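Alpha-L-rhamnosidase (Aspergillus terreus, PDB 6GSZ) probably hydrolyses terminal non-reducing alpha-L-rhamnose residues of alpha-L-rhamnosides, as a calcium-containing fungal glycoside hydrolase. Local coordinates at residues Ser210-Ile213 with Lys219-Ile222; Arg121-Asp126 with Gly224-Leu229; Phe393-Phe398 with Asp465-Trp470. One frame throughout, in Å; residues are numbered along the deposited sequence.

Interaction 1: Ser210-Ile213 with Lys219-Ile222. With MAN (alpha-D-mannopyranose), chain B.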
ATOM      1  N   SER A 210     -15.682  14.842   1.180  1.00 10.02           N
ATOM      2  CA  SER A 210     -16.003  16.275   1.231  1.00  9.63           C
ATOM      3  C   SER A 210     -14.932  17.138   1.909  1.00 10.77           C
ATOM      4  O   SER A 210     -15.130  18.358   1.944  1.00 11.26           O
ATOM      5  CB  SER A 210     -17.373  16.553   1.798  1.00 11.64           C
ATOM      6  OG  SER A 210     -17.470  16.081   3.125  1.00 11.93           O
ATOM      7  N   GLY A 211     -13.875  16.576   2.497  1.00 10.54           N
ATOM      8  CA  GLY A 211     -12.865  17.360   3.121  1.00 11.59           C
ATOM      9  C   GLY A 211     -11.990  18.147   2.163  1.00 10.43           C
ATOM     10  O   GLY A 211     -12.016  17.972   0.951  1.00 11.19           O
ATOM     11  N   ARG A 212     -11.151  19.005   2.739  1.00 10.84           N
ATOM     12  CA  ARG A 212     -10.184  19.803   1.977  1.00 11.43           C
ATOM     13  C   ARG A 212      -8.977  18.919   1.595  1.00 11.91           C
ATOM     14  O   ARG A 212      -8.230  18.524   2.457  1.00 12.86           O
ATOM     15  CB  ARG A 212      -9.743  21.046   2.748  1.00 12.32           C
ATOM     16  CG  ARG A 212      -8.913  22.021   1.927  1.00 12.97           C
ATOM     17  CD  ARG A 212      -8.531  23.261   2.745  1.00 14.27           C
ATOM     18  NE  ARG A 212      -7.743  22.946   3.928  1.00 14.00           N
ATOM     19  CZ  ARG A 212      -6.427  22.708   3.952  1.00 13.06           C
ATOM     20  NH1 ARG A 212      -5.698  22.931   2.864  1.00 14.19           N
ATOM     21  NH2 ARG A 212      -5.873  22.321   5.106  1.00 14.12           N
ATOM     22  N   ILE A 213      -8.840  18.655   0.291  1.00 10.28           N
ATOM     23  CA  ILE A 213      -7.808  17.754  -0.202  1.00 10.55           C
ATOM     24  C   ILE A 213      -7.066  18.487  -1.323  1.00 10.48           C
ATOM     25  O   ILE A 213      -7.657  19.177  -2.148  1.00 12.10           O
ATOM     26  CB  ILE A 213      -8.395  16.390  -0.643  1.00 11.53           C
ATOM     27  CG1 ILE A 213      -9.188  15.679   0.457  1.00 14.13           C
ATOM     28  CG2 ILE A 213      -7.350  15.446  -1.221  1.00 12.58           C
ATOM     29  CD1 ILE A 213      -8.349  15.290   1.654  1.00 17.61           C
ATOM     30  N   LYS A 219      -9.023  21.856  -2.285  1.00 12.89           N
ATOM     31  CA  LYS A 219     -10.422  22.069  -2.600  1.00 13.42           C
ATOM     32  C   LYS A 219     -11.227  21.153  -1.691  1.00 12.63           C
ATOM     33  O   LYS A 219     -10.811  20.049  -1.384  1.00 12.42           O
ATOM     34  CB  LYS A 219     -10.745  21.714  -4.057  1.00 19.05           C
ATOM     35  CG  LYS A 219     -10.006  22.550  -5.094  1.00 23.85           C
ATOM     36  CD  LYS A 219     -10.331  22.197  -6.547  1.00 30.05           C
ATOM     37  CE  LYS A 219      -9.591  23.085  -7.530  1.00 41.33           C
ATOM     38  NZ  LYS A 219      -9.419  22.414  -8.840  1.00 52.48           N
ATOM     39  N   ARG A 220     -12.381  21.648  -1.225  1.00 12.97           N
ATOM     40  CA  ARG A 220     -13.259  20.823  -0.442  1.00 12.64           C
ATOM     41  C   ARG A 220     -14.503  20.459  -1.256  1.00 10.71           C
ATOM     42  O   ARG A 220     -14.713  20.949  -2.384  1.00 12.17           O
ATOM     43  CB  ARG A 220     -13.598  21.428   0.913  1.00 14.55           C
ATOM     44  CG  ARG A 220     -14.406  22.701   0.832  1.00 15.90           C
ATOM     45  CD  ARG A 220     -14.898  23.214   2.203  1.00 18.05           C
ATOM     46  NE  ARG A 220     -13.826  23.869   2.956  1.00 21.71           N
ATOM     47  CZ  ARG A 220     -13.028  23.288   3.838  1.00 19.52           C
ATOM     48  NH1 ARG A 220     -13.228  22.032   4.221  1.00 23.66           N
ATOM     49  NH2 ARG A 220     -11.990  23.943   4.305  1.00 24.42           N
ATOM     50  N   ASN A 221     -15.336  19.583  -0.670  1.00 11.40           N
ATOM     51  CA  ASN A 221     -16.606  19.176  -1.296  1.00 11.95           C
ATOM     52  C   ASN A 221     -16.380  18.598  -2.692  1.00 11.61           C
ATOM     53  O   ASN A 221     -17.164  18.850  -3.623  1.00 11.88           O
ATOM     54  CB  ASN A 221     -17.610  20.338  -1.317  1.00 13.31           C
ATOM     55  CG  ASN A 221     -17.920  20.824   0.073  1.00 13.34           C
ATOM     56  OD1 ASN A 221     -18.107  20.001   0.966  1.00 13.76           O
ATOM     57  ND2 ASN A 221     -18.022  22.147   0.241  1.00 12.86           N
ATOM     58  N   ILE A 222     -15.326  17.766  -2.827  1.00 10.92           N
ATOM     59  CA  ILE A 222     -14.930  17.318  -4.158  1.00 11.97           C
ATOM     60  C   ILE A 222     -15.986  16.351  -4.739  1.00  9.55           C
ATOM     61  O   ILE A 222     -16.349  16.428  -5.939  1.00 12.29           O
ATOM     62  CB  ILE A 222     -13.526  16.675  -4.129  1.00 12.07           C
ATOM     63  CG1 ILE A 222     -12.478  17.753  -3.809  1.00 12.47           C
ATOM     64  CG2 ILE A 222     -13.199  15.997  -5.447  1.00 12.08           C
ATOM     65  CD1 ILE A 222     -11.086  17.222  -3.515  1.00 13.99           C
TER
HETATM   66  C1  MAN B   4     -16.214  24.409  -7.264  0.70 31.04           C
HETATM   67  C2  MAN B   4     -15.153  24.950  -6.312  0.70 32.59           C
HETATM   68  C3  MAN B   4     -14.201  23.842  -5.873  0.70 32.87           C
HETATM   69  C4  MAN B   4     -15.011  22.641  -5.336  0.70 31.50           C
HETATM   70  C5  MAN B   4     -16.020  22.180  -6.400  0.70 30.13           C
HETATM   71  C6  MAN B   4     -16.755  20.926  -5.902  0.70 24.41           C
HETATM   72  O2  MAN B   4     -15.787  25.534  -5.173  0.70 32.46           O
HETATM   73  O3  MAN B   4     -13.302  24.367  -4.921  0.70 33.88           O
HETATM   74  O4  MAN B   4     -14.220  21.479  -5.079  0.70 21.64           O
HETATM   75  O5  MAN B   4     -16.898  23.278  -6.715  0.70 33.21           O
HETATM   76  O6  MAN B   4     -17.478  21.406  -4.784  0.70 29.87           O
HETATM   77  O   HOH W   1     -15.029  20.161   4.005  1.00 16.31           O
HETATM   78  O   HOH W   2     -13.562  16.569  -0.840  1.00 10.83           O
HETATM   79  O   HOH W   3     -11.554  20.215   5.534  1.00 17.26           O
HETATM   80  O   HOH W   4      -9.734  23.280   6.062  1.00 21.95           O

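Interaction 2: Arg121-Asp126 with Gly224-Leu229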
ATOM      1  N   ARG A 121     -29.856  19.025   9.854  1.00 12.61           N
ATOM      2  CA  ARG A 121     -28.973  20.185  10.081  1.00 13.09           C
ATOM      3  C   ARG A 121     -28.406  20.637   8.747  1.00 12.32           C
ATOM      4  O   ARG A 121     -27.915  19.817   7.999  1.00 14.32           O
ATOM      5  CB  ARG A 121     -27.843  19.808  11.014  1.00 14.15           C
ATOM      6  CG  ARG A 121     -26.904  20.925  11.406  1.00 13.82           C
ATOM      7  CD  ARG A 121     -25.804  20.369  12.290  1.00 15.38           C
ATOM      8  NE  ARG A 121     -24.848  21.337  12.800  1.00 16.75           N
ATOM      9  CZ  ARG A 121     -23.668  21.605  12.275  1.00 19.86           C
ATOM     10  NH1 ARG A 121     -23.295  21.062  11.122  1.00 19.96           N
ATOM     11  NH2 ARG A 121     -22.868  22.451  12.917  1.00 24.56           N
ATOM     12  N   PRO A 122     -28.404  21.930   8.400  1.00 12.86           N
ATOM     13  CA  PRO A 122     -27.848  22.344   7.120  1.00 14.20           C
ATOM     14  C   PRO A 122     -26.344  22.072   7.046  1.00 13.94           C
ATOM     15  O   PRO A 122     -25.634  22.238   8.022  1.00 13.51           O
ATOM     16  CB  PRO A 122     -28.122  23.855   7.015  1.00 17.60           C
ATOM     17  CG  PRO A 122     -28.639  24.257   8.327  1.00 21.30           C
ATOM     18  CD  PRO A 122     -28.983  23.051   9.150  1.00 14.68           C
ATOM     19  N   THR A 123     -25.876  21.657   5.862  1.00 11.93           N
ATOM     20  CA  THR A 123     -24.441  21.480   5.671  1.00 13.02           C
ATOM     21  C   THR A 123     -23.756  22.869   5.682  1.00 13.26           C
ATOM     22  O   THR A 123     -24.324  23.912   5.301  1.00 14.82           O
ATOM     23  CB  THR A 123     -24.143  20.698   4.404  1.00 13.34           C
ATOM     24  OG1 THR A 123     -22.830  20.160   4.550  1.00 12.87           O
ATOM     25  CG2 THR A 123     -24.249  21.519   3.143  1.00 13.66           C
ATOM     26  N   GLU A 124     -22.502  22.882   6.100  1.00 12.42           N
ATOM     27  CA  GLU A 124     -21.731  24.083   6.120  1.00 12.97           C
ATOM     28  C   GLU A 124     -21.395  24.517   4.689  1.00 12.89           C
ATOM     29  O   GLU A 124     -21.119  23.666   3.798  1.00 14.21           O
ATOM     30  CB  GLU A 124     -20.424  23.887   6.882  1.00 14.24           C
ATOM     31  CG  GLU A 124     -20.600  23.515   8.346  1.00 14.56           C
ATOM     32  CD  GLU A 124     -20.758  22.046   8.707  1.00 14.38           C
ATOM     33  OE1 GLU A 124     -21.047  21.219   7.787  1.00 13.33           O
ATOM     34  OE2 GLU A 124     -20.552  21.734   9.929  1.00 14.07           O
ATOM     35  N   VAL A 125     -21.313  25.831   4.502  1.00 15.13           N
ATOM     36  CA  VAL A 125     -20.965  26.469   3.235  1.00 16.96           C
ATOM     37  C   VAL A 125     -19.535  27.010   3.340  1.00 16.20           C
ATOM     38  O   VAL A 125     -19.158  27.716   4.281  1.00 19.15           O
ATOM     39  CB  VAL A 125     -21.944  27.604   2.896  1.00 20.50           C
ATOM     40  CG1 VAL A 125     -21.523  28.329   1.622  1.00 23.22           C
ATOM     41  CG2 VAL A 125     -23.360  27.058   2.754  1.00 23.82           C
ATOM     42  N   ASP A 126     -18.701  26.564   2.394  1.00 16.57           N
ATOM     43  CA  ASP A 126     -17.313  27.068   2.221  1.00 18.33           C
ATOM     44  C   ASP A 126     -16.546  26.827   3.523  1.00 17.45           C
ATOM     45  O   ASP A 126     -15.776  27.664   3.967  1.00 19.31           O
ATOM     46  CB  ASP A 126     -17.318  28.539   1.792  1.00 23.81           C
ATOM     47  CG  ASP A 126     -17.871  28.783   0.386  1.00 34.82           C
ATOM     48  OD1 ASP A 126     -17.655  27.918  -0.507  1.00 40.28           O
ATOM     49  OD2 ASP A 126     -18.512  29.849   0.176  1.00 45.92           O
ATOM     50  N   GLY A 224     -19.023  15.567  -3.030  1.00 11.64           N
ATOM     51  CA  GLY A 224     -20.325  15.986  -2.501  1.00 12.48           C
ATOM     52  C   GLY A 224     -20.049  16.988  -1.418  1.00 11.73           C
ATOM     53  O   GLY A 224     -18.931  17.191  -1.015  1.00 12.37           O
ATOM     54  N   ASP A 225     -21.121  17.634  -0.937  1.00 12.20           N
ATOM     55  CA  ASP A 225     -20.956  18.696   0.058  1.00 13.36           C
ATOM     56  C   ASP A 225     -21.683  18.370   1.348  1.00 10.97           C
ATOM     57  O   ASP A 225     -21.778  19.273   2.210  1.00 13.09           O
ATOM     58  CB  ASP A 225     -21.428  20.047  -0.475  1.00 14.65           C
ATOM     59  CG  ASP A 225     -22.906  20.178  -0.750  1.00 18.65           C
ATOM     60  OD1 ASP A 225     -23.655  19.210  -0.567  1.00 15.60           O
ATOM     61  OD2 ASP A 225     -23.296  21.316  -1.063  1.00 27.47           O
ATOM     62  N   THR A 226     -22.223  17.161   1.497  1.00 11.34           N
ATOM     63  CA  THR A 226     -23.110  16.802   2.615  1.00 11.57           C
ATOM     64  C   THR A 226     -22.703  15.432   3.194  1.00 11.84           C
ATOM     65  O   THR A 226     -22.523  14.463   2.449  1.00 13.54           O
ATOM     66  CB  THR A 226     -24.578  16.823   2.181  1.00 13.78           C
ATOM     67  OG1 THR A 226     -24.890  18.124   1.682  1.00 13.66           O
ATOM     68  CG2 THR A 226     -25.505  16.510   3.345  1.00 14.68           C
ATOM     69  N   LEU A 227     -22.480  15.337   4.519  1.00 10.99           N
ATOM     70  CA  LEU A 227     -22.172  14.054   5.133  1.00 10.99           C
ATOM     71  C   LEU A 227     -23.370  13.108   5.006  1.00 11.56           C
ATOM     72  O   LEU A 227     -24.498  13.494   5.227  1.00 12.29           O
ATOM     73  CB  LEU A 227     -21.838  14.232   6.612  1.00 12.31           C
ATOM     74  CG  LEU A 227     -20.672  15.153   6.917  1.00 14.09           C
ATOM     75  CD1 LEU A 227     -20.392  15.243   8.404  1.00 15.73           C
ATOM     76  CD2 LEU A 227     -19.442  14.741   6.189  1.00 14.21           C
ATOM     77  N   GLY A 228     -23.108  11.861   4.604  1.00 11.73           N
ATOM     78  CA  GLY A 228     -24.143  10.886   4.375  1.00 11.74           C
ATOM     79  C   GLY A 228     -23.797   9.502   4.895  1.00 10.85           C
ATOM     80  O   GLY A 228     -22.617   9.150   4.957  1.00 10.98           O
ATOM     81  N   LEU A 229     -24.829   8.726   5.220  1.00 10.24           N
ATOM     82  CA  LEU A 229     -24.673   7.367   5.770  1.00 10.31           C
ATOM     83  C   LEU A 229     -25.565   6.418   4.955  1.00 10.46           C
ATOM     84  O   LEU A 229     -26.733   6.695   4.712  1.00 11.31           O
ATOM     85  CB  LEU A 229     -25.176   7.362   7.221  1.00 11.90           C
ATOM     86  CG  LEU A 229     -25.268   5.992   7.889  1.00 12.49           C
ATOM     87  CD1 LEU A 229     -23.904   5.343   8.010  1.00 13.12           C
ATOM     88  CD2 LEU A 229     -25.969   6.081   9.215  1.00 13.40           C
TER
HETATM   89  O   HOH W   5     -22.765  17.897   6.184  1.00 14.17           O
HETATM   90  O   HOH W   6     -21.701  23.444   0.962  1.00 30.91           O

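Interaction 3: Phe393-Phe398 with Asp465-Trp470. With BGC (beta-D-glucopyranose), chain C.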
ATOM      1  N   PHE A 393     -11.261  11.033  12.525  1.00 10.94           N
ATOM      2  CA  PHE A 393     -11.291  11.207  11.049  1.00 10.44           C
ATOM      3  C   PHE A 393     -10.098  12.014  10.534  1.00 10.32           C
ATOM      4  O   PHE A 393     -10.187  12.684   9.473  1.00 12.60           O
ATOM      5  CB  PHE A 393     -12.607  11.843  10.608  1.00 10.07           C
ATOM      6  CG  PHE A 393     -13.822  11.108  11.124  1.00 10.49           C
ATOM      7  CD1 PHE A 393     -14.071   9.793  10.764  1.00 11.67           C
ATOM      8  CD2 PHE A 393     -14.705  11.723  12.024  1.00 11.17           C
ATOM      9  CE1 PHE A 393     -15.187   9.123  11.249  1.00 11.64           C
ATOM     10  CE2 PHE A 393     -15.806  11.038  12.524  1.00 12.64           C
ATOM     11  CZ  PHE A 393     -16.057   9.746  12.121  1.00 11.99           C
ATOM     12  N   THR A 394      -8.973  11.911  11.238  1.00 10.56           N
ATOM     13  CA  THR A 394      -7.741  12.551  10.785  1.00 10.78           C
ATOM     14  C   THR A 394      -6.612  11.521  10.863  1.00 11.38           C
ATOM     15  O   THR A 394      -6.744  10.492  11.501  1.00 13.14           O
ATOM     16  CB  THR A 394      -7.416  13.801  11.626  1.00 12.03           C
ATOM     17  OG1 THR A 394      -6.328  14.522  11.047  1.00 11.86           O
ATOM     18  CG2 THR A 394      -7.023  13.450  13.038  1.00 13.11           C
ATOM     19  N   TYR A 395      -5.448  11.883  10.304  1.00 10.57           N
ATOM     20  CA  TYR A 395      -4.244  11.130  10.617  1.00 10.84           C
ATOM     21  C   TYR A 395      -3.052  12.053  10.401  1.00 11.60           C
ATOM     22  O   TYR A 395      -3.180  13.041   9.680  1.00 10.72           O
ATOM     23  CB  TYR A 395      -4.132   9.822   9.803  1.00 11.92           C
ATOM     24  CG  TYR A 395      -3.798   9.922   8.335  1.00 10.83           C
ATOM     25  CD1 TYR A 395      -4.704  10.172   7.319  1.00 11.28           C
ATOM     26  CD2 TYR A 395      -2.504   9.623   7.933  1.00 11.47           C
ATOM     27  CE1 TYR A 395      -4.357  10.077   5.979  1.00 11.88           C
ATOM     28  CE2 TYR A 395      -2.134   9.573   6.602  1.00 10.97           C
ATOM     29  CZ  TYR A 395      -3.062   9.768   5.614  1.00 11.91           C
ATOM     30  OH  TYR A 395      -2.741   9.635   4.286  1.00 13.09           O
ATOM     31  N   HIS A 396      -1.913  11.687  10.996  1.00 11.42           N
ATOM     32  CA  HIS A 396      -0.722  12.518  10.925  1.00 11.29           C
ATOM     33  C   HIS A 396       0.508  11.644  10.653  1.00 11.36           C
ATOM     34  O   HIS A 396       0.532  10.487  11.028  1.00 12.59           O
ATOM     35  CB  HIS A 396      -0.523  13.284  12.231  1.00 12.29           C
ATOM     36  CG  HIS A 396      -1.751  13.839  12.860  1.00 12.43           C
ATOM     37  ND1 HIS A 396      -2.577  14.760  12.251  1.00 12.83           N
ATOM     38  CD2 HIS A 396      -2.285  13.533  14.049  1.00 13.18           C
ATOM     39  CE1 HIS A 396      -3.552  15.060  13.121  1.00 12.75           C
ATOM     40  NE2 HIS A 396      -3.389  14.338  14.233  1.00 12.41           N
ATOM     41  N   GLY A 397       1.528  12.286  10.104  1.00 10.80           N
ATOM     42  CA  GLY A 397       2.833  11.663   9.915  1.00 12.41           C
ATOM     43  C   GLY A 397       3.825  12.403  10.801  1.00 13.26           C
ATOM     44  O   GLY A 397       3.991  13.588  10.638  1.00 13.37           O
ATOM     45  N   PHE A 398       4.433  11.724  11.787  1.00 12.21           N
ATOM     46  CA  PHE A 398       5.185  12.427  12.816  1.00 12.92           C
ATOM     47  C   PHE A 398       6.102  11.507  13.619  1.00 13.65           C
ATOM     48  O   PHE A 398       5.820  10.323  13.779  1.00 13.18           O
ATOM     49  CB  PHE A 398       4.200  13.101  13.778  1.00 13.15           C
ATOM     50  CG  PHE A 398       3.368  12.169  14.627  1.00 12.95           C
ATOM     51  CD1 PHE A 398       2.253  11.547  14.101  1.00 12.70           C
ATOM     52  CD2 PHE A 398       3.671  11.896  15.951  1.00 12.75           C
ATOM     53  CE1 PHE A 398       1.493  10.664  14.842  1.00 13.03           C
ATOM     54  CE2 PHE A 398       2.888  11.036  16.715  1.00 13.94           C
ATOM     55  CZ  PHE A 398       1.784  10.424  16.162  1.00 13.73           C
ATOM     56  N   ASP A 465      -0.019  18.610   3.177  1.00 11.52           N
ATOM     57  CA  ASP A 465      -1.275  18.837   2.465  1.00 11.59           C
ATOM     58  C   ASP A 465      -1.241  18.199   1.083  1.00 11.87           C
ATOM     59  O   ASP A 465      -1.386  18.849   0.105  1.00 11.70           O
ATOM     60  CB  ASP A 465      -1.585  20.330   2.394  1.00 12.76           C
ATOM     61  CG  ASP A 465      -0.503  21.182   1.754  1.00 14.59           C
ATOM     62  OD1 ASP A 465       0.609  20.644   1.505  1.00 13.34           O
ATOM     63  OD2 ASP A 465      -0.758  22.346   1.505  1.00 13.34           O
ATOM     64  N   GLU A 466      -1.005  16.900   1.070  1.00 10.54           N
ATOM     65  CA  GLU A 466      -0.907  16.139  -0.193  1.00 11.29           C
ATOM     66  C   GLU A 466      -1.504  14.759   0.078  1.00 10.57           C
ATOM     67  O   GLU A 466      -2.687  14.627   0.127  1.00 11.15           O
ATOM     68  CB  GLU A 466       0.538  16.203  -0.716  1.00 10.91           C
ATOM     69  CG  GLU A 466       0.694  15.771  -2.165  1.00 12.58           C
ATOM     70  CD  GLU A 466       1.909  16.340  -2.864  1.00 13.27           C
ATOM     71  OE1 GLU A 466       2.724  16.986  -2.197  1.00 13.10           O
ATOM     72  OE2 GLU A 466       2.029  16.145  -4.075  1.00 12.83           O
ATOM     73  N   ARG A 467      -0.666  13.715   0.185  1.00  9.51           N
ATOM     74  CA  ARG A 467      -1.145  12.352   0.522  1.00 11.07           C
ATOM     75  C   ARG A 467      -2.034  11.865  -0.617  1.00  9.61           C
ATOM     76  O   ARG A 467      -3.110  11.340  -0.392  1.00 10.61           O
ATOM     77  CB  ARG A 467      -1.799  12.279   1.912  1.00 11.54           C
ATOM     78  CG  ARG A 467      -1.241  13.213   2.979  1.00 11.75           C
ATOM     79  CD  ARG A 467      -1.948  13.050   4.291  1.00 12.03           C
ATOM     80  NE  ARG A 467      -1.636  14.135   5.180  1.00 11.28           N
ATOM     81  CZ  ARG A 467      -2.089  14.200   6.425  1.00 11.65           C
ATOM     82  NH1 ARG A 467      -2.807  13.216   6.915  1.00 10.94           N
ATOM     83  NH2 ARG A 467      -1.823  15.251   7.196  1.00 12.11           N
ATOM     84  N   LEU A 468      -1.530  11.998  -1.858  1.00 10.23           N
ATOM     85  CA  LEU A 468      -2.295  11.646  -3.041  1.00  9.84           C
ATOM     86  C   LEU A 468      -1.696  10.384  -3.673  1.00  8.86           C
ATOM     87  O   LEU A 468      -0.499  10.034  -3.430  1.00 10.91           O
ATOM     88  CB  LEU A 468      -2.225  12.791  -4.060  1.00  9.83           C
ATOM     89  CG  LEU A 468      -2.623  14.163  -3.517  1.00 10.44           C
ATOM     90  CD1 LEU A 468      -2.421  15.235  -4.567  1.00 11.87           C
ATOM     91  CD2 LEU A 468      -4.073  14.176  -2.989  1.00 10.89           C
ATOM     92  N   GLY A 469      -2.520   9.739  -4.494  1.00  8.89           N
ATOM     93  CA  GLY A 469      -2.074   8.483  -5.132  1.00 10.17           C
ATOM     94  C   GLY A 469      -1.181   8.702  -6.344  1.00 10.27           C
ATOM     95  O   GLY A 469      -1.589   8.446  -7.478  1.00 10.04           O
ATOM     96  N   TRP A 470      -0.007   9.284  -6.086  1.00 10.85           N
ATOM     97  CA  TRP A 470       0.918   9.634  -7.171  1.00 10.11           C
ATOM     98  C   TRP A 470       1.400   8.385  -7.942  1.00  9.54           C
ATOM     99  O   TRP A 470       1.948   7.424  -7.389  1.00 10.83           O
ATOM    100  CB  TRP A 470       2.080  10.442  -6.624  1.00 10.41           C
ATOM    101  CG  TRP A 470       1.760  11.902  -6.458  1.00 10.58           C
ATOM    102  CD1 TRP A 470       1.408  12.553  -5.313  1.00 11.06           C
ATOM    103  CD2 TRP A 470       1.819  12.894  -7.487  1.00 10.85           C
ATOM    104  NE1 TRP A 470       1.248  13.886  -5.572  1.00 12.51           N
ATOM    105  CE2 TRP A 470       1.471  14.127  -6.901  1.00 12.79           C
ATOM    106  CE3 TRP A 470       2.121  12.846  -8.839  1.00 12.78           C
ATOM    107  CZ2 TRP A 470       1.445  15.302  -7.640  1.00 13.63           C
ATOM    108  CZ3 TRP A 470       2.094  14.000  -9.579  1.00 13.32           C
ATOM    109  CH2 TRP A 470       1.737  15.222  -8.976  1.00 14.27           C
TER
HETATM  110  C2  BGC C 968       5.348  13.022  -5.691  0.70 21.40           C
HETATM  111  C3  BGC C 968       5.868  13.152  -7.095  0.70 25.42           C
HETATM  112  C4  BGC C 968       5.366  14.320  -7.915  0.70 26.12           C
HETATM  113  C5  BGC C 968       5.540  15.475  -7.054  0.70 22.33           C
HETATM  114  C6  BGC C 968       5.087  16.657  -7.889  0.70 25.89           C
HETATM  115  C1  BGC C 968       5.442  14.363  -4.983  0.70 26.18           C
HETATM  116  O1  BGC C 968       5.073  14.182  -3.631  0.70 14.80           O
HETATM  117  O2  BGC C 968       6.263  12.309  -4.893  0.70 29.23           O
HETATM  118  O3  BGC C 968       5.397  12.118  -7.779  0.70 14.73           O
HETATM  119  O4  BGC C 968       5.973  14.531  -9.211  0.70 25.27           O
HETATM  120  O5  BGC C 968       4.857  15.409  -5.760  0.70 37.28           O
HETATM  121  O6  BGC C 968       5.092  17.819  -7.054  0.70 26.27           O
HETATM  122  O   HOH W   7      -3.100  15.891   9.808  1.00 12.57           O

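Interaction 1: Ser210-Ile213 with Lys219-Ile222
R212 and R220 meet because each chain bends at its third torsion. R212 leaves with CG anti to its amide nitrogen and turns at chi3 (60°). R220 starts with CG wedged between N and C and makes a similar turn (chi3 77°). The two belong to the two arms of an irregular loop that doubles back on itself between helix 207-210 and strand 228-237, closed by a single antiparallel bridge. There I213 and K219 form a hydrogen-bonded pair: I213 N donates a hydrogen bond to K219 O at 2.9 Å, and K219 N donates one to I213 O. Farther along, N221 N reaches S210 O at 2.9 Å, and the CA-H of R220 points at G211 O.

The R220 guanidinium lays one face over R212 CB, with NH1 3.9 Å from that carbon, and the two guanidinium planes are 64° apart. One water accepts from both R212 NE and R220 NH2. R212 NH2 forms a salt bridge with D265 OD1 and a hydrogen bond to Q372 O; the D265 carboxylate, more than the water, probably offsets the like charges. The I222 side chain brings CD1 to 4.0 Å from I213 CB. On the glycan side, backbone carbonyls take the mannose hydroxyls: O4 of the sugar donates to R220 O at 2.8 Å, and its O6 donates to N221 O at 2.8 Å.

Interaction 2: Arg121-Asp126 with Gly224-Leu229
D225 presents its backbone carbonyl to T123, whose OG1 donates a hydrogen bond to D225 O at 2.7 Å, the only direct one between 121-126 and 224-229. The hydroxyl lies in the carbonyl plane, and the C=O...OG1 angle is 149°. T123 places OG1 opposite its own amide nitrogen (chi1 -159°), which sends the oxygen to the carbonyl and leaves CG2 beside it, 3.5 Å from the same D225 O. In the D225 carboxylate, OD1 accepts from T226 OG1 at 2.8 Å, from above the carboxylate plane, while OD2 receives a weak bond from a water that also donates to E124 O.

T226 follows, with OG1 turned toward the methyl and CB of T123; T123 CG2 is 3.8 Å from T226 OG1. Both threonines are partly exposed, and this is a small surface contact. It joins the loop between strands 116-119 and 132-140 to the lead-in of strand 228-237. That strand pairs with 144-154 in a five-stranded mixed sheet of the alpha-L-rhamnosidase N-terminal domain region, whereas strand 132-140 belongs to a second, antiparallel sheet.

L227 is buried, its side chain packing on I132 and V204. Its N donates to a water that in turn donates to T123 OG1, so that hydroxyl both gives and receives. G228 and L229 then enter the strand, G228 pairing with L154 and L229 with I117. Across on 121-126, the loop is braced by R121, whose NH1 meets E124 OE2 at 3.1 Å in a straight salt bridge; the carboxylate of E124 is also held by H129 and the amide of R130.

Interaction 3: Phe393-Phe398 with Asp465-Trp470
R467 comes over one face of the Y395 ring, leading with NH1: this nitrogen sits 3.4 Å above the ring plane, over its centre, and the guanidinium stands steeply to the ring, their planes 76° apart. CZ lies 4.6 Å from the ring centroid and almost on its normal, a cation-pi contact made by one nitrogen and not by a flat stack. The arginine runs extended from CG to NE, in the opposite direction to the tyrosine, so that its CD comes 3.5 Å from Y395 OH. The same NH1 donates to Y395 O at 2.8 Å, from above the carbonyl plane. NH2 donates to a water that also meets H396 ND1; H396 NE2 is hydrogen-bonded to D377 OD2.

Here the residue leading into strand 396-398 meets the loop before helix 471-484, bridging the concanavalin-like and six-hairpin glycosidase regions. F455 stacks on Y395, and R467 NE donates to R464 O. Next to R467, E466 accepts from W470 NE1, and the W470 ring lies under glucose C4, which is 3.6 Å above its plane. The buried guanidinium is met by neutral acceptors and a pi face, which probably stabilise its charge, consistent with a fixed position for the loop whose E466 and W470 line the glucose site.

How the interactions relate
Interaction 3 is the buried contact, whereas interaction 2 lies at the surface and interaction 1 is partly buried. Interactions 1 and 2 work on the same part of the chain: the loop of interaction 1 is nested between the segments of interaction 2, and they touch where S210 CB meets G224 O at 3.3 Å. Both rely on backbone carbonyls and water, but the first adds backbone pairing and two arginines side by side, sharing a water, while a single threonine hydroxyl makes the direct bond of the second. In interaction 3, 13 Å from interaction 1 between centres, an arginine over an aromatic face takes over. I213 CG2 packs on L468 CD2, linking the glycan-side loop to the sugar-pocket loop; interaction 2 touches neither segment of interaction 3.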